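Local coordinates for protein Isomerase/lactonizing enzyme (Agrobacterium fabrum str. C58, PDB 2NQL) that is an enolase-superfamily protein of the mandelate racemase / muconate lactonizing enzyme type and holds a sodium ion between acidic side chains, at residues A80-D84 with L85-F89. Numbering follows the deposited sequence.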
loop_
_atom_site.group_PDB
_atom_site.type_symbol
_atom_site.label_atom_id
_atom_site.label_comp_id
_atom_site.label_asym_id
_atom_site.label_seq_id
_atom_site.Cartn_x
_atom_site.Cartn_y
_atom_site.Cartn_z
ATOM N N ALA A 80 4.648 -14.575 -0.137
ATOM C CA ALA A 80 3.292 -15.073 -0.468
ATOM C C ALA A 80 2.777 -14.475 -1.763
ATOM O O ALA A 80 2.228 -15.193 -2.605
ATOM C CB ALA A 80 2.315 -14.786 0.688
ATOM N N LEU A 81 2.944 -13.168 -1.932
ATOM C CA LEU A 81 2.483 -12.495 -3.153
ATOM C C LEU A 81 3.126 -13.136 -4.370
ATOM O O LEU A 81 2.447 -13.444 -5.362
ATOM C CB LEU A 81 2.773 -10.980 -3.090
ATOM C CG LEU A 81 1.879 -10.253 -2.081
ATOM C CD1 LEU A 81 2.347 -8.819 -1.881
ATOM C CD2 LEU A 81 0.421 -10.226 -2.590
ATOM N N ILE A 82 4.435 -13.370 -4.293
ATOM C CA ILE A 82 5.120 -13.922 -5.453
ATOM C C ILE A 82 4.733 -15.393 -5.678
ATOM O O ILE A 82 4.328 -15.753 -6.797
ATOM C CB ILE A 82 6.660 -13.712 -5.373
ATOM C CG1 ILE A 82 6.962 -12.196 -5.406
ATOM C CG2 ILE A 82 7.362 -14.465 -6.529
ATOM C CD1 ILE A 82 8.470 -11.859 -5.190
ATOM N N ASN A 83 4.822 -16.221 -4.633
ATOM C CA ASN A 83 4.570 -17.665 -4.778
ATOM C C ASN A 83 3.096 -17.990 -5.113
ATOM O O ASN A 83 2.822 -18.884 -5.940
ATOM C CB ASN A 83 4.981 -18.446 -3.535
ATOM C CG ASN A 83 6.506 -18.496 -3.368
ATOM O OD1 ASN A 83 7.247 -18.647 -4.349
ATOM N ND2 ASN A 83 6.966 -18.351 -2.132
ATOM N N ASP A 84 2.175 -17.269 -4.481
ATOM C CA ASP A 84 0.737 -17.567 -4.672
ATOM C C ASP A 84 0.195 -16.982 -5.963
ATOM O O ASP A 84 -0.608 -17.620 -6.648
ATOM C CB ASP A 84 -0.122 -17.066 -3.493
ATOM C CG ASP A 84 -1.630 -17.375 -3.694
ATOM O OD1 ASP A 84 -1.991 -18.559 -3.747
ATOM O OD2 ASP A 84 -2.420 -16.428 -3.844
ATOM N N LEU A 85 0.605 -15.755 -6.266
ATOM C CA LEU A 85 -0.026 -14.954 -7.301
ATOM C C LEU A 85 0.896 -14.579 -8.453
ATOM O O LEU A 85 0.582 -14.837 -9.613
ATOM C CB LEU A 85 -0.659 -13.687 -6.710
ATOM C CG LEU A 85 -1.169 -12.629 -7.708
ATOM C CD1 LEU A 85 -2.412 -13.109 -8.517
ATOM C CD2 LEU A 85 -1.417 -11.248 -7.063
ATOM N N LEU A 86 2.017 -13.926 -8.154
ATOM C CA LEU A 86 2.667 -13.139 -9.203
ATOM C C LEU A 86 3.540 -13.996 -10.121
ATOM O O LEU A 86 3.608 -13.744 -11.322
ATOM C CB LEU A 86 3.499 -12.010 -8.586
ATOM C CG LEU A 86 2.718 -10.943 -7.848
ATOM C CD1 LEU A 86 3.684 -10.165 -6.932
ATOM C CD2 LEU A 86 2.034 -9.997 -8.859
ATOM N N ALA A 87 4.198 -15.006 -9.549
ATOM C CA ALA A 87 5.093 -15.878 -10.322
ATOM C C ALA A 87 4.352 -16.528 -11.496
ATOM O O ALA A 87 4.886 -16.623 -12.583
ATOM C CB ALA A 87 5.702 -16.941 -9.468
ATOM N N GLY A 88 3.118 -16.953 -11.250
ATOM C CA GLY A 88 2.286 -17.594 -12.282
ATOM C C GLY A 88 2.040 -16.732 -13.501
ATOM O O GLY A 88 1.858 -17.263 -14.605
ATOM N N PHE A 89 1.999 -15.418 -13.307
ATOM C CA PHE A 89 1.792 -14.462 -14.388
ATOM C C PHE A 89 3.078 -13.907 -15.014
ATOM O O PHE A 89 3.041 -13.141 -15.978
ATOM C CB PHE A 89 0.873 -13.340 -13.927
ATOM C CG PHE A 89 -0.527 -13.819 -13.653
ATOM C CD1 PHE A 89 -1.398 -14.061 -14.717
ATOM C CD2 PHE A 89 -0.953 -14.085 -12.362
ATOM C CE1 PHE A 89 -2.689 -14.527 -14.490
ATOM C CE2 PHE A 89 -2.231 -14.561 -12.117
ATOM C CZ PHE A 89 -3.107 -14.783 -13.193
HETATM O O HOH W 1 1.929 -17.987 -8.784
#
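Leu86 lays its CD1 methyl against two residues of the preceding turn, overlapping Leu81 CB at 4.0 Å and Ile82 CG1 at 4.1 Å. With chi1 at -65°, Leu86 CG lies beside its own backbone N, the same N that bonds to Leu81 O, and Leu86 CG stands 3.5 Å from Leu81 O. On the neighbouring flank the branch methyl CG2 of Ile82 meets Ala87 CB at 4.2 Å, five residues on. The i to i+5 pairs Leu81-Leu86 and Ile82-Ala87 accompany a wider, pi-type turn in helix 75-90 of the N-terminal domain, which packs against strand 5-15 of the antiparallel sheet through Ile82 and Ala87, while Leu86 reaches helix 117-138. Leu81 O is gripped twice: Leu86 N binds within the carbonyl plane at 2.9 Å, and Leu85 N approaches from above that plane, 41° out of it, with a more bent N-H...O angle of 142°. One residue later Ala87 N bonds to Ile82 O at 2.9 Å, on a lone pair. Just beyond, a water donates to Asn83 O and accepts from Gly88 N, spanning a further i to i+5 pair. Asp84 OD2 is hydrogen-bonded to Tyr36 OH of the second subunit, and Tyr36 of that subunit also packs on Leu85.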